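Local coordinates for protein putative hydrolase (Acinetobacter sp. NBRC 100985, PDB 4XUK) that probably hydrolyses organophosphate triesters, and perhaps lactones, at a two-zinc centre of the metallo-beta-lactamase superfamily, at residues T17-G22 against A60-I65; V214-I219 against I261-L266; H221-Q226 against H265-G270; I271-S276 against I285-K290. The protein carries 2 engineered substitutions. All blocks are in the same frame, centred on the assembly; numbering follows the deposited sequence.

How the interactions relate
Interaction 1 comes first along the chain: residues 60-65 return to 17-22 as neighbouring antiparallel strands, closing a loop that contains helix 36-45. Interactions 2 and 3 follow and overlap in sequence, since both end on the same stretch and share His265 and Leu266. Interaction 2 closes a loop of about forty residues with a parallel strand pair leading to the zincs, and interaction 3 ties the chain beyond that pair to the loop after strand 260-262. Interaction 4 adds a local hairpin at the edge of the sheet that holds the strands of interaction 2. Phe61 of interaction 1 packs against residues of the other three contacts, so the two mixed sheets meet around it.

Interaction 1 of 4, residues T17-G22 against A60-I65; sequences TALLDG and AFLVNI
Thr17 and Leu62 lie side by side across an antiparallel strand pair, their side chains pointing the same way with CB of Thr17 3.8 Å from CB of Leu62. Their strands, 14-26 and 54-64, are neighbours in the N-terminal of the two mixed sheets of the metallo-beta-lactamase fold. Leu19 and Ala60 share this face, and Leu19 slants across Leu62, its CD1 coming to 3.9 Å from CG of Leu62. The two leucines and the small methyl of Ala60 form an apolar surface against Val87 and Leu91 of helix 87-93. The other face, where Ala18 and Phe61 pair, looks to the second sheet, with Phe215 and Ala262 against Phe61. Phe61 turns its ring obliquely past Ala18: its CG stands anti to the carbonyl carbon (chi1 -55°), and CE1 ends 3.9 Å from CB of Ala18. The short alanine suits this place because the bulky ring passes close to its backbone, CD1 of Phe61 lying 3.8 Å from CA of Ala18. Thr17 N bonds to Leu62 O at 2.7 Å and Leu62 N answers to Thr17 O, while Leu19 and Ala60 exchange a second pair. Beta-branched Thr17 fits the extended backbone, and its OG1 hydrogen-bonds Gln8 of the next strand and accepts from a water at 2.6 Å. That water also donates weakly to Leu62 O. The chemistry is thus divided: backbone bonds fix the register of the buried strands, apolar groups serve both faces, and the one hydroxyl is satisfied by a neighbouring strand and a water.

Interaction 2 of 4, residues V214-I219 against I261-L266; sequences VFIGDI and IAAPHL. With ZN (zinc ion), chain C; ZN (zinc ion), chain D.
OD2 of Asp218 bridges both zinc ions, 2.1 Å from the chain C zinc, which His265 also binds through NE2 at 2.2 Å. The same OD2 reaches the chain D zinc at 2.4 Å, so one carboxylate oxygen joins the two metals. Asp112 and His113 complete the first site, and His108, His110 and His197 the second; four of these five belong to the HxHxDH motif of the superfamily. The other oxygen, OD1, sits 3.1 Å from CD2 of His265, with carboxylate and ring planes 47° apart, and it also packs on CG of Pro264. Behind His265, ND1 is held by Ser57 O, which together with the zinc bond at NE2 restrains the ring's rotation. A water links the two loops, donating to Gly217 O and accepting from His265 N. Gly217 turns with positive phi, which glycine tolerates readily.

Further back, the backbones run parallel: Ala262 N donates to Val214 O, and Ile216 N to Ala262 O. Here Ile216 crosses Ile261 at about a right angle, and its CD1 meets CB of Ala263 at 3.6 Å. Compact Ala262 accepts CD2 of Phe215 against its methyl at 3.5 Å. Asp218 and His265 thus stand just beyond the C-terminal ends of the adjacent strands 211-215 and 260-262, with Phe254 of helix 240-257 packed on the isoleucines and strand 54-64 against Phe215 and Ala262.

Interaction 3 of 4, residues H221-Q226 against H265-G270; sequences HSHTVQ and HLPFPG. With ZN (zinc ion), chain C.
This is a side-chain packing contact between two loops of the metallo-beta-lactamase fold, joining the chain ahead of helix 225-228 to the loop that follows strand 260-262, next to the zinc centre. Flat rings and aliphatic groups carry it. His221 and His265 lie side by side pointing the same way, with ring centroids 4.8 Å apart and planes inclined at 32°, an oblique pair. CD2 of His265 sits over one face of the His221 ring, 3.5 Å from its CD2. Since NE2 of His265 is a zinc ligand, His221 is a second-shell neighbour to the metal; its ring also meets those of His197, another ligand, and Tyr236.

Further along, Leu266 extends its CD2 branch to 3.4 Å from Ser222 O and touches CB of His223. Proline follows at 267, and its CG makes a CH-pi contact with His223, 3.5 Å from the ring centroid and 17° off the normal. CG of His223 takes the crowded position between the backbone N and the carbonyl carbon (chi1 63°), and the ring is sandwiched, with CG2 of Thr224 over the opposite face. The compact, rigid pyrrolidine ring suits this place because it presents aliphatic C-H groups, CG with CD beside it, to the imidazole face without a flexible chain. Pro267 also packs on His288 of the second subunit, and Phe268 meets Phe289 of that subunit edge-to-face.

Gln226, in the first turn of helix 225-228, braces the residues before it: its OE1 accepts from His221 N at 2.8 Å and Ser222 OG at 2.9 Å.

Interaction 4 of 4, residues I271-S276 against I285-K290; sequences IGHTYS and IPIHFK. Engineered in segment 271-276: Thr274 (natural residue Ile).
Residues 271-275 and 285-286 pair as the two strands of an antiparallel hairpin, with His273 and Ile285 forming a hydrogen-bonded pair and Gly272 and Pro286 a non-hydrogen-bonded one. Ile285 N donates to His273 O at 2.9 Å, and His273 N returns a bond to Ile285 O. One residue past the strand, Ile287 N still reaches Ile271 O at 3.0 Å. Glycine suits position 272, where a CB would collide with Ile285 O; the CA atoms of Gly272 and Pro286 come to 4.2 Å. Pro286, which lacks an N-H, fits the non-hydrogen-bonded site of this outermost strand.

Ile271 and Ile287 cross obliquely, CG2 of each 4.0 Å from the other. CG1 of Ile287 lies between its backbone N and carbonyl carbon (chi1 50°), which brings it to 3.2 Å from Ile271 O. Both isoleucines pack on Tyr9 of strand 6-11. The engineered Thr274 points away toward helix 240-257, while its carbonyl O hydrogen-bonds Tyr47 of the second subunit.

His273 contributes a polar link: a water in the plane of its ring, at the edge, is 2.8 Å from ND1 and donates to Ile285 O. That carbonyl therefore accepts two hydrogen bonds, one from backbone and one from water. The contact combines three backbone hydrogen bonds, an apolar isoleucine patch, and an imidazole linked to Ile285 O through one water, its NE2 bonded weakly to Thr260.

Interaction 1 of 4, residues T17-G22 against A60-I65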
loop_
_atom_site.group_PDB
_atom_site.type_symbol
_atom_site.label_atom_id
_atom_site.label_comp_id
_atom_site.label_asym_id
_atom_site.label_seq_id
_atom_site.Cartn_x
_atom_site.Cartn_y
_atom_site.Cartn_z
ATOM N N THR A 17 -10.588 -2.416 -10.390
ATOM C CA THR A 17 -9.415 -3.255 -10.217
ATOM C C THR A 17 -8.174 -2.482 -10.630
ATOM O O THR A 17 -8.037 -2.097 -11.799
ATOM C CB THR A 17 -9.506 -4.521 -11.073
ATOM O OG1 THR A 17 -10.781 -5.153 -10.867
ATOM C CG2 THR A 17 -8.396 -5.491 -10.703
ATOM N N ALA A 18 -7.269 -2.257 -9.680
ATOM C CA ALA A 18 -5.985 -1.637 -10.002
ATOM C C ALA A 18 -5.128 -2.700 -10.659
ATOM O O ALA A 18 -5.073 -3.833 -10.165
ATOM C CB ALA A 18 -5.307 -1.117 -8.744
ATOM N N LEU A 19 -4.479 -2.343 -11.765
ATOM C CA LEU A 19 -3.621 -3.273 -12.497
ATOM C C LEU A 19 -2.226 -2.691 -12.682
ATOM O O LEU A 19 -2.075 -1.565 -13.179
ATOM C CB LEU A 19 -4.218 -3.565 -13.876
ATOM C CG LEU A 19 -5.604 -4.195 -13.892
ATOM C CD1 LEU A 19 -6.100 -4.379 -15.334
ATOM C CD2 LEU A 19 -5.577 -5.529 -13.141
ATOM N N LEU A 20 -1.209 -3.457 -12.292
ATOM C CA LEU A 20 0.185 -3.000 -12.382
ATOM C C LEU A 20 0.785 -3.358 -13.740
ATOM O O LEU A 20 0.667 -4.503 -14.200
ATOM C CB LEU A 20 1.032 -3.612 -11.254
ATOM C CG LEU A 20 2.516 -3.195 -11.199
ATOM C CD1 LEU A 20 2.671 -1.683 -11.016
ATOM C CD2 LEU A 20 3.263 -3.917 -10.093
ATOM N N ASP A 21 1.412 -2.377 -14.387
ATOM C CA ASP A 21 2.114 -2.628 -15.634
ATOM C C ASP A 21 3.590 -2.882 -15.383
ATOM O O ASP A 21 4.234 -3.630 -16.112
ATOM C CB ASP A 21 1.970 -1.451 -16.612
ATOM C CG ASP A 21 2.218 -1.870 -18.047
ATOM O OD1 ASP A 21 1.569 -2.844 -18.509
ATOM O OD2 ASP A 21 3.065 -1.253 -18.718
ATOM N N GLY A 22 4.126 -2.265 -14.341
ATOM C CA GLY A 22 5.550 -2.363 -14.068
ATOM C C GLY A 22 5.994 -1.162 -13.267
ATOM O O GLY A 22 5.164 -0.312 -12.909
ATOM N N ALA A 60 -2.852 0.725 -14.534
ATOM C CA ALA A 60 -4.082 0.919 -15.306
ATOM C C ALA A 60 -5.240 0.492 -14.411
ATOM O O ALA A 60 -5.013 -0.161 -13.384
ATOM C CB ALA A 60 -4.062 0.084 -16.565
ATOM N N PHE A 61 -6.473 0.830 -14.796
ATOM C CA PHE A 61 -7.639 0.508 -13.963
ATOM C C PHE A 61 -8.802 -0.086 -14.743
ATOM O O PHE A 61 -9.197 0.445 -15.792
ATOM C CB PHE A 61 -8.106 1.759 -13.191
ATOM C CG PHE A 61 -7.015 2.390 -12.379
ATOM C CD1 PHE A 61 -6.702 1.901 -11.121
ATOM C CD2 PHE A 61 -6.258 3.433 -12.903
ATOM C CE1 PHE A 61 -5.667 2.457 -10.377
ATOM C CE2 PHE A 61 -5.237 3.992 -12.175
ATOM C CZ PHE A 61 -4.929 3.498 -10.906
ATOM N N LEU A 62 -9.341 -1.187 -14.213
ATOM C CA LEU A 62 -10.560 -1.825 -14.722
ATOM C C LEU A 62 -11.740 -1.375 -13.880
ATOM O O LEU A 62 -11.663 -1.382 -12.648
ATOM C CB LEU A 62 -10.462 -3.350 -14.606
ATOM C CG LEU A 62 -10.019 -4.208 -15.785
ATOM C CD1 LEU A 62 -10.110 -5.675 -15.366
ATOM C CD2 LEU A 62 -10.853 -3.946 -17.057
ATOM N N VAL A 63 -12.835 -0.997 -14.530
ATOM C CA VAL A 63 -14.026 -0.558 -13.810
ATOM C C VAL A 63 -15.222 -1.410 -14.232
ATOM O O VAL A 63 -15.687 -1.341 -15.381
ATOM C CB VAL A 63 -14.336 0.922 -14.087
ATOM C CG1 VAL A 63 -15.474 1.414 -13.194
ATOM C CG2 VAL A 63 -13.081 1.781 -13.873
ATOM N N ASN A 64 -15.712 -2.210 -13.298
ATOM C CA ASN A 64 -16.894 -3.031 -13.520
ATOM C C ASN A 64 -18.120 -2.261 -13.022
ATOM O O ASN A 64 -18.342 -2.148 -11.811
ATOM C CB ASN A 64 -16.729 -4.356 -12.767
ATOM C CG ASN A 64 -17.915 -5.296 -12.935
ATOM O OD1 ASN A 64 -18.989 -4.900 -13.387
ATOM N ND2 ASN A 64 -17.720 -6.554 -12.552
ATOM N N ILE A 65 -18.908 -1.719 -13.946
ATOM C CA ILE A 65 -20.099 -0.972 -13.544
ATOM C C ILE A 65 -21.375 -1.815 -13.641
ATOM O O ILE A 65 -22.480 -1.276 -13.601
ATOM C CB ILE A 65 -20.275 0.337 -14.344
ATOM C CG1 ILE A 65 -20.494 0.038 -15.826
ATOM C CG2 ILE A 65 -19.064 1.255 -14.157
ATOM C CD1 ILE A 65 -20.890 1.265 -16.627
HETATM O O HOH W 1 -13.041 -4.262 -11.895
#

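Interaction 2 of 4, residues V214-I219 against I261-L266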
loop_
_atom_site.group_PDB
_atom_site.type_symbol
_atom_site.label_atom_id
_atom_site.label_comp_id
_atom_site.label_asym_id
_atom_site.label_seq_id
_atom_site.Cartn_x
_atom_site.Cartn_y
_atom_site.Cartn_z
ATOM N N VAL A 214 -12.035 9.875 -9.275
ATOM C CA VAL A 214 -11.422 10.513 -10.435
ATOM C C VAL A 214 -10.209 9.719 -10.903
ATOM O O VAL A 214 -9.281 9.465 -10.135
ATOM C CB VAL A 214 -11.034 11.987 -10.179
ATOM C CG1 VAL A 214 -10.540 12.627 -11.472
ATOM C CG2 VAL A 214 -12.241 12.767 -9.627
ATOM N N PHE A 215 -10.233 9.307 -12.163
ATOM C CA PHE A 215 -9.089 8.632 -12.734
ATOM C C PHE A 215 -8.274 9.739 -13.378
ATOM O O PHE A 215 -8.602 10.204 -14.472
ATOM C CB PHE A 215 -9.560 7.580 -13.741
ATOM C CG PHE A 215 -10.418 6.503 -13.119
ATOM C CD1 PHE A 215 -11.764 6.730 -12.840
ATOM C CD2 PHE A 215 -9.870 5.277 -12.778
ATOM C CE1 PHE A 215 -12.542 5.752 -12.242
ATOM C CE2 PHE A 215 -10.650 4.290 -12.176
ATOM C CZ PHE A 215 -11.983 4.531 -11.916
ATOM N N ILE A 216 -7.226 10.176 -12.680
ATOM C CA ILE A 216 -6.590 11.467 -12.976
ATOM C C ILE A 216 -5.578 11.488 -14.112
ATOM O O ILE A 216 -5.206 12.562 -14.586
ATOM C CB ILE A 216 -5.896 12.067 -11.731
ATOM C CG1 ILE A 216 -4.792 11.141 -11.214
ATOM C CG2 ILE A 216 -6.911 12.338 -10.643
ATOM C CD1 ILE A 216 -3.817 11.842 -10.259
ATOM N N GLY A 217 -5.109 10.321 -14.533
ATOM C CA GLY A 217 -4.078 10.275 -15.552
ATOM C C GLY A 217 -2.782 10.887 -15.038
ATOM O O GLY A 217 -2.465 10.797 -13.844
ATOM N N ASP A 218 -2.036 11.517 -15.935
ATOM C CA ASP A 218 -0.686 11.969 -15.626
ATOM C C ASP A 218 -0.577 13.443 -15.237
ATOM O O ASP A 218 0.322 14.141 -15.697
ATOM C CB ASP A 218 0.230 11.702 -16.814
ATOM C CG ASP A 218 0.631 10.254 -16.921
ATOM O OD1 ASP A 218 -0.006 9.391 -16.272
ATOM O OD2 ASP A 218 1.607 9.983 -17.631
ATOM N N ILE A 219 -1.472 13.909 -14.376
ATOM C CA ILE A 219 -1.334 15.250 -13.823
ATOM C C ILE A 219 -0.333 15.213 -12.667
ATOM O O ILE A 219 -0.053 16.237 -12.042
ATOM C CB ILE A 219 -2.673 15.790 -13.324
ATOM C CG1 ILE A 219 -3.216 14.904 -12.199
ATOM C CG2 ILE A 219 -3.676 15.856 -14.479
ATOM C CD1 ILE A 219 -4.471 15.450 -11.551
ATOM N N ILE A 261 -9.175 8.972 -5.701
ATOM C CA ILE A 261 -8.310 9.189 -6.836
ATOM C C ILE A 261 -7.687 7.899 -7.337
ATOM O O ILE A 261 -7.227 7.126 -6.544
ATOM C CB ILE A 261 -7.191 10.151 -6.391
ATOM C CG1 ILE A 261 -7.792 11.457 -5.941
ATOM C CG2 ILE A 261 -6.064 10.278 -7.379
ATOM C CD1 ILE A 261 -8.447 12.218 -7.030
ATOM N N ALA A 262 -7.676 7.689 -8.654
ATOM C CA ALA A 262 -6.971 6.536 -9.195
ATOM C C ALA A 262 -5.941 7.066 -10.183
ATOM O O ALA A 262 -6.293 7.698 -11.177
ATOM C CB ALA A 262 -7.943 5.593 -9.882
ATOM N N ALA A 263 -4.671 6.819 -9.902
ATOM C CA ALA A 263 -3.595 7.441 -10.672
ATOM C C ALA A 263 -2.637 6.431 -11.274
ATOM O O ALA A 263 -2.127 5.560 -10.563
ATOM C CB ALA A 263 -2.828 8.398 -9.785
ATOM N N PRO A 264 -2.330 6.581 -12.578
ATOM C CA PRO A 264 -1.410 5.630 -13.202
ATOM C C PRO A 264 0.020 5.722 -12.662
ATOM O O PRO A 264 0.732 4.718 -12.743
ATOM C CB PRO A 264 -1.445 6.023 -14.691
ATOM C CG PRO A 264 -1.867 7.448 -14.699
ATOM C CD PRO A 264 -2.839 7.567 -13.544
ATOM N N HIS A 265 0.433 6.870 -12.120
ATOM C CA HIS A 265 1.811 7.000 -11.620
ATOM C C HIS A 265 1.979 7.250 -10.121
ATOM O O HIS A 265 3.008 7.787 -9.704
ATOM C CB HIS A 265 2.557 8.090 -12.406
ATOM C CG HIS A 265 2.774 7.738 -13.840
ATOM N ND1 HIS A 265 3.130 6.471 -14.242
ATOM C CD2 HIS A 265 2.667 8.483 -14.969
ATOM C CE1 HIS A 265 3.233 6.449 -15.562
ATOM N NE2 HIS A 265 2.966 7.657 -16.019
ATOM N N LEU A 266 0.990 6.876 -9.311
ATOM C CA LEU A 266 1.178 6.886 -7.857
ATOM C C LEU A 266 1.367 5.433 -7.419
ATOM O O LEU A 266 0.986 4.521 -8.157
ATOM C CB LEU A 266 -0.009 7.573 -7.156
ATOM C CG LEU A 266 -0.102 9.068 -7.476
ATOM C CD1 LEU A 266 -1.307 9.752 -6.817
ATOM C CD2 LEU A 266 1.179 9.765 -7.090
HETATM ZN ZN ZN C . 2.431 8.078 -18.130
HETATM ZN ZN ZN D . 2.233 10.627 -19.891
HETATM O O HOH W 2 -0.532 9.683 -12.008
HETATM O O HOH W 3 -6.185 7.577 -14.045
#

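Interaction 3 of 4, residues H221-Q226 against H265-G270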
loop_
_atom_site.group_PDB
_atom_site.type_symbol
_atom_site.label_atom_id
_atom_site.label_comp_id
_atom_site.label_asym_id
_atom_site.label_seq_id
_atom_site.Cartn_x
_atom_site.Cartn_y
_atom_site.Cartn_z
ATOM N N HIS A 221 3.338 12.636 -11.197
ATOM C CA HIS A 221 4.239 11.506 -11.423
ATOM C C HIS A 221 4.925 10.985 -10.163
ATOM O O HIS A 221 5.838 10.164 -10.246
ATOM C CB HIS A 221 5.308 11.875 -12.449
ATOM C CG HIS A 221 4.805 11.896 -13.854
ATOM N ND1 HIS A 221 3.889 12.822 -14.298
ATOM C CD2 HIS A 221 5.062 11.083 -14.908
ATOM C CE1 HIS A 221 3.613 12.590 -15.570
ATOM N NE2 HIS A 221 4.309 11.540 -15.960
ATOM N N SER A 222 4.492 11.448 -8.996
ATOM C CA SER A 222 5.178 11.091 -7.758
ATOM C C SER A 222 4.268 11.374 -6.577
ATOM O O SER A 222 3.465 12.306 -6.641
ATOM C CB SER A 222 6.472 11.915 -7.641
ATOM O OG SER A 222 6.200 13.315 -7.637
ATOM N N HIS A 223 4.371 10.578 -5.510
ATOM C CA HIS A 223 3.621 10.872 -4.295
ATOM C C HIS A 223 4.475 11.682 -3.334
ATOM O O HIS A 223 4.054 11.968 -2.210
ATOM C CB HIS A 223 3.149 9.578 -3.601
ATOM C CG HIS A 223 4.269 8.701 -3.135
ATOM N ND1 HIS A 223 5.230 8.209 -3.993
ATOM C CD2 HIS A 223 4.590 8.235 -1.904
ATOM C CE1 HIS A 223 6.096 7.481 -3.312
ATOM N NE2 HIS A 223 5.732 7.483 -2.040
ATOM N N THR A 224 5.669 12.058 -3.793
ATOM C CA THR A 224 6.678 12.670 -2.940
ATOM C C THR A 224 6.901 14.137 -3.312
ATOM O O THR A 224 6.277 15.024 -2.733
ATOM C CB THR A 224 8.022 11.893 -3.010
ATOM O OG1 THR A 224 8.489 11.841 -4.364
ATOM C CG2 THR A 224 7.825 10.462 -2.519
ATOM N N VAL A 225 7.784 14.378 -4.279
ATOM C CA VAL A 225 8.150 15.742 -4.680
ATOM C C VAL A 225 6.927 16.581 -5.044
ATOM O O VAL A 225 6.773 17.710 -4.563
ATOM C CB VAL A 225 9.123 15.735 -5.882
ATOM C CG1 VAL A 225 9.417 17.152 -6.345
ATOM C CG2 VAL A 225 10.431 15.034 -5.513
ATOM N N GLN A 226 6.048 16.030 -5.882
ATOM C CA GLN A 226 4.939 16.824 -6.408
ATOM C C GLN A 226 3.725 16.909 -5.483
ATOM O O GLN A 226 2.715 17.529 -5.826
ATOM C CB GLN A 226 4.542 16.322 -7.796
ATOM C CG GLN A 226 5.650 16.468 -8.822
ATOM C CD GLN A 226 5.348 15.689 -10.079
ATOM O OE1 GLN A 226 5.153 14.479 -10.032
ATOM N NE2 GLN A 226 5.274 16.385 -11.204
ATOM N N HIS A 265 0.433 6.870 -12.120
ATOM C CA HIS A 265 1.811 7.000 -11.620
ATOM C C HIS A 265 1.979 7.250 -10.121
ATOM O O HIS A 265 3.008 7.787 -9.704
ATOM C CB HIS A 265 2.557 8.090 -12.406
ATOM C CG HIS A 265 2.774 7.738 -13.840
ATOM N ND1 HIS A 265 3.130 6.471 -14.242
ATOM C CD2 HIS A 265 2.667 8.483 -14.969
ATOM C CE1 HIS A 265 3.233 6.449 -15.562
ATOM N NE2 HIS A 265 2.966 7.657 -16.019
ATOM N N LEU A 266 0.990 6.876 -9.311
ATOM C CA LEU A 266 1.178 6.886 -7.857
ATOM C C LEU A 266 1.367 5.433 -7.419
ATOM O O LEU A 266 0.986 4.521 -8.157
ATOM C CB LEU A 266 -0.009 7.573 -7.156
ATOM C CG LEU A 266 -0.102 9.068 -7.476
ATOM C CD1 LEU A 266 -1.307 9.752 -6.817
ATOM C CD2 LEU A 266 1.179 9.765 -7.090
ATOM N N PRO A 267 2.002 5.203 -6.250
ATOM C CA PRO A 267 2.379 3.835 -5.859
ATOM C C PRO A 267 1.233 2.834 -5.918
ATOM O O PRO A 267 0.194 3.037 -5.257
ATOM C CB PRO A 267 2.868 4.014 -4.420
ATOM C CG PRO A 267 3.470 5.403 -4.425
ATOM C CD PRO A 267 2.537 6.208 -5.312
ATOM N N PHE A 268 1.420 1.777 -6.713
ATOM C CA PHE A 268 0.408 0.725 -6.862
ATOM C C PHE A 268 -0.147 0.305 -5.512
ATOM O O PHE A 268 0.620 0.081 -4.567
ATOM C CB PHE A 268 0.989 -0.499 -7.585
ATOM C CG PHE A 268 0.004 -1.622 -7.739
ATOM C CD1 PHE A 268 -0.844 -1.665 -8.835
ATOM C CD2 PHE A 268 -0.089 -2.622 -6.774
ATOM C CE1 PHE A 268 -1.758 -2.678 -8.970
ATOM C CE2 PHE A 268 -1.008 -3.648 -6.904
ATOM C CZ PHE A 268 -1.833 -3.680 -7.999
ATOM N N PRO A 269 -1.478 0.159 -5.407
ATOM C CA PRO A 269 -2.530 0.206 -6.438
ATOM C C PRO A 269 -2.839 1.579 -7.038
ATOM O O PRO A 269 -3.585 1.628 -8.027
ATOM C CB PRO A 269 -3.763 -0.329 -5.698
ATOM C CG PRO A 269 -3.486 -0.079 -4.263
ATOM C CD PRO A 269 -2.012 -0.264 -4.103
ATOM N N GLY A 270 -2.296 2.663 -6.483
ATOM C CA GLY A 270 -2.512 3.981 -7.070
ATOM C C GLY A 270 -3.873 4.582 -6.753
ATOM O O GLY A 270 -4.319 5.528 -7.415
HETATM ZN ZN ZN C . 2.431 8.078 -18.130
#

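Interaction 4 of 4, residues I271-S276 against I285-K290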
loop_
_atom_site.group_PDB
_atom_site.type_symbol
_atom_site.label_atom_id
_atom_site.label_comp_id
_atom_site.label_asym_id
_atom_site.label_seq_id
_atom_site.Cartn_x
_atom_site.Cartn_y
_atom_site.Cartn_z
ATOM N N ILE A 271 -4.526 4.039 -5.731
ATOM C CA ILE A 271 -5.851 4.492 -5.329
ATOM C C ILE A 271 -5.762 5.088 -3.921
ATOM O O ILE A 271 -5.152 4.506 -3.012
ATOM C CB ILE A 271 -6.865 3.315 -5.363
ATOM C CG1 ILE A 271 -6.929 2.687 -6.763
ATOM C CG2 ILE A 271 -8.255 3.768 -4.927
ATOM C CD1 ILE A 271 -7.865 1.450 -6.843
ATOM N N GLY A 272 -6.343 6.261 -3.739
ATOM C CA GLY A 272 -6.226 6.957 -2.467
ATOM C C GLY A 272 -6.945 8.290 -2.497
ATOM O O GLY A 272 -7.844 8.504 -3.310
ATOM N N HIS A 273 -6.545 9.191 -1.606
ATOM C CA HIS A 273 -7.173 10.497 -1.496
ATOM C C HIS A 273 -6.075 11.525 -1.256
ATOM O O HIS A 273 -4.955 11.157 -0.894
ATOM C CB HIS A 273 -8.125 10.502 -0.310
ATOM C CG HIS A 273 -9.270 9.544 -0.444
ATOM N ND1 HIS A 273 -9.160 8.204 -0.135
ATOM C CD2 HIS A 273 -10.549 9.736 -0.845
ATOM C CE1 HIS A 273 -10.327 7.611 -0.336
ATOM N NE2 HIS A 273 -11.187 8.519 -0.761
ATOM N N THR A 274 -6.373 12.806 -1.468
ATOM C CA THR A 274 -5.384 13.831 -1.138
ATOM C C THR A 274 -5.841 14.757 -0.025
ATOM O O THR A 274 -6.979 15.252 -0.015
ATOM C CB THR A 274 -4.871 14.635 -2.376
ATOM O OG1 THR A 274 -4.947 16.045 -2.126
ATOM C CG2 THR A 274 -5.665 14.314 -3.586
ATOM N N TYR A 275 -4.940 14.957 0.930
ATOM C CA TYR A 275 -5.175 15.854 2.048
ATOM C C TYR A 275 -4.286 17.068 1.891
ATOM O O TYR A 275 -3.203 16.974 1.307
ATOM C CB TYR A 275 -4.829 15.145 3.355
ATOM C CG TYR A 275 -4.689 16.063 4.550
ATOM C CD1 TYR A 275 -5.808 16.519 5.236
ATOM C CD2 TYR A 275 -3.433 16.463 4.998
ATOM C CE1 TYR A 275 -5.686 17.350 6.326
ATOM C CE2 TYR A 275 -3.294 17.294 6.101
ATOM C CZ TYR A 275 -4.426 17.737 6.754
ATOM O OH TYR A 275 -4.307 18.568 7.836
ATOM N N SER A 276 -4.753 18.203 2.406
ATOM C CA SER A 276 -3.932 19.404 2.508
ATOM C C SER A 276 -4.255 20.144 3.805
ATOM O O SER A 276 -5.421 20.351 4.139
ATOM C CB SER A 276 -4.182 20.335 1.326
ATOM O OG SER A 276 -3.379 21.499 1.436
ATOM N N ILE A 285 -2.713 10.041 0.589
ATOM C CA ILE A 285 -3.156 9.032 1.544
ATOM C C ILE A 285 -3.585 7.784 0.768
ATOM O O ILE A 285 -4.655 7.773 0.164
ATOM C CB ILE A 285 -4.379 9.522 2.348
ATOM C CG1 ILE A 285 -4.222 10.989 2.785
ATOM C CG2 ILE A 285 -4.614 8.618 3.535
ATOM C CD1 ILE A 285 -2.997 11.227 3.659
ATOM N N PRO A 286 -2.764 6.725 0.782
ATOM C CA PRO A 286 -3.188 5.513 0.064
ATOM C C PRO A 286 -4.383 4.843 0.749
ATOM O O PRO A 286 -4.587 4.998 1.959
ATOM C CB PRO A 286 -1.942 4.611 0.118
ATOM C CG PRO A 286 -1.130 5.126 1.268
ATOM C CD PRO A 286 -1.407 6.606 1.348
ATOM N N ILE A 287 -5.205 4.134 -0.014
ATOM C CA ILE A 287 -6.316 3.433 0.622
ATOM C C ILE A 287 -5.776 2.302 1.480
ATOM O O ILE A 287 -4.637 1.852 1.296
ATOM C CB ILE A 287 -7.335 2.888 -0.381
ATOM C CG1 ILE A 287 -6.639 2.094 -1.482
ATOM C CG2 ILE A 287 -8.150 4.023 -0.982
ATOM C CD1 ILE A 287 -7.131 0.683 -1.563
ATOM N N HIS A 288 -6.594 1.860 2.426
ATOM C CA HIS A 288 -6.181 0.874 3.417
ATOM C C HIS A 288 -6.675 -0.492 2.924
ATOM O O HIS A 288 -7.882 -0.684 2.739
ATOM C CB HIS A 288 -6.807 1.251 4.771
ATOM C CG HIS A 288 -6.315 0.442 5.936
ATOM N ND1 HIS A 288 -6.339 0.915 7.233
ATOM C CD2 HIS A 288 -5.798 -0.807 6.003
ATOM C CE1 HIS A 288 -5.850 -0.005 8.046
ATOM N NE2 HIS A 288 -5.516 -1.061 7.326
ATOM N N PHE A 289 -5.768 -1.406 2.636
ATOM C CA PHE A 289 -6.065 -2.770 2.171
ATOM C C PHE A 289 -7.329 -3.404 2.809
ATOM O O PHE A 289 -7.383 -3.465 4.079
ATOM C CB PHE A 289 -4.839 -3.682 2.367
ATOM C CG PHE A 289 -4.908 -4.984 1.621
ATOM C CD1 PHE A 289 -5.784 -5.975 2.000
ATOM C CD2 PHE A 289 -4.131 -5.213 0.543
ATOM C CE1 PHE A 289 -5.867 -7.147 1.317
ATOM C CE2 PHE A 289 -4.215 -6.380 -0.144
ATOM C CZ PHE A 289 -5.091 -7.352 0.245
ATOM N N LYS A 290 -8.251 -3.840 2.006
ATOM C CA LYS A 290 -9.416 -4.455 2.507
ATOM C C LYS A 290 -9.620 -5.899 1.998
ATOM O O LYS A 290 -9.838 -6.114 0.856
ATOM C CB LYS A 290 -10.572 -3.586 2.161
ATOM C CG LYS A 290 -11.664 -3.502 3.189
ATOM C CD LYS A 290 -12.575 -2.356 2.838
ATOM C CE LYS A 290 -12.946 -1.487 4.023
ATOM N NZ LYS A 290 -12.683 -0.024 3.903
HETATM O O HOH W 4 -6.967 6.856 1.088
#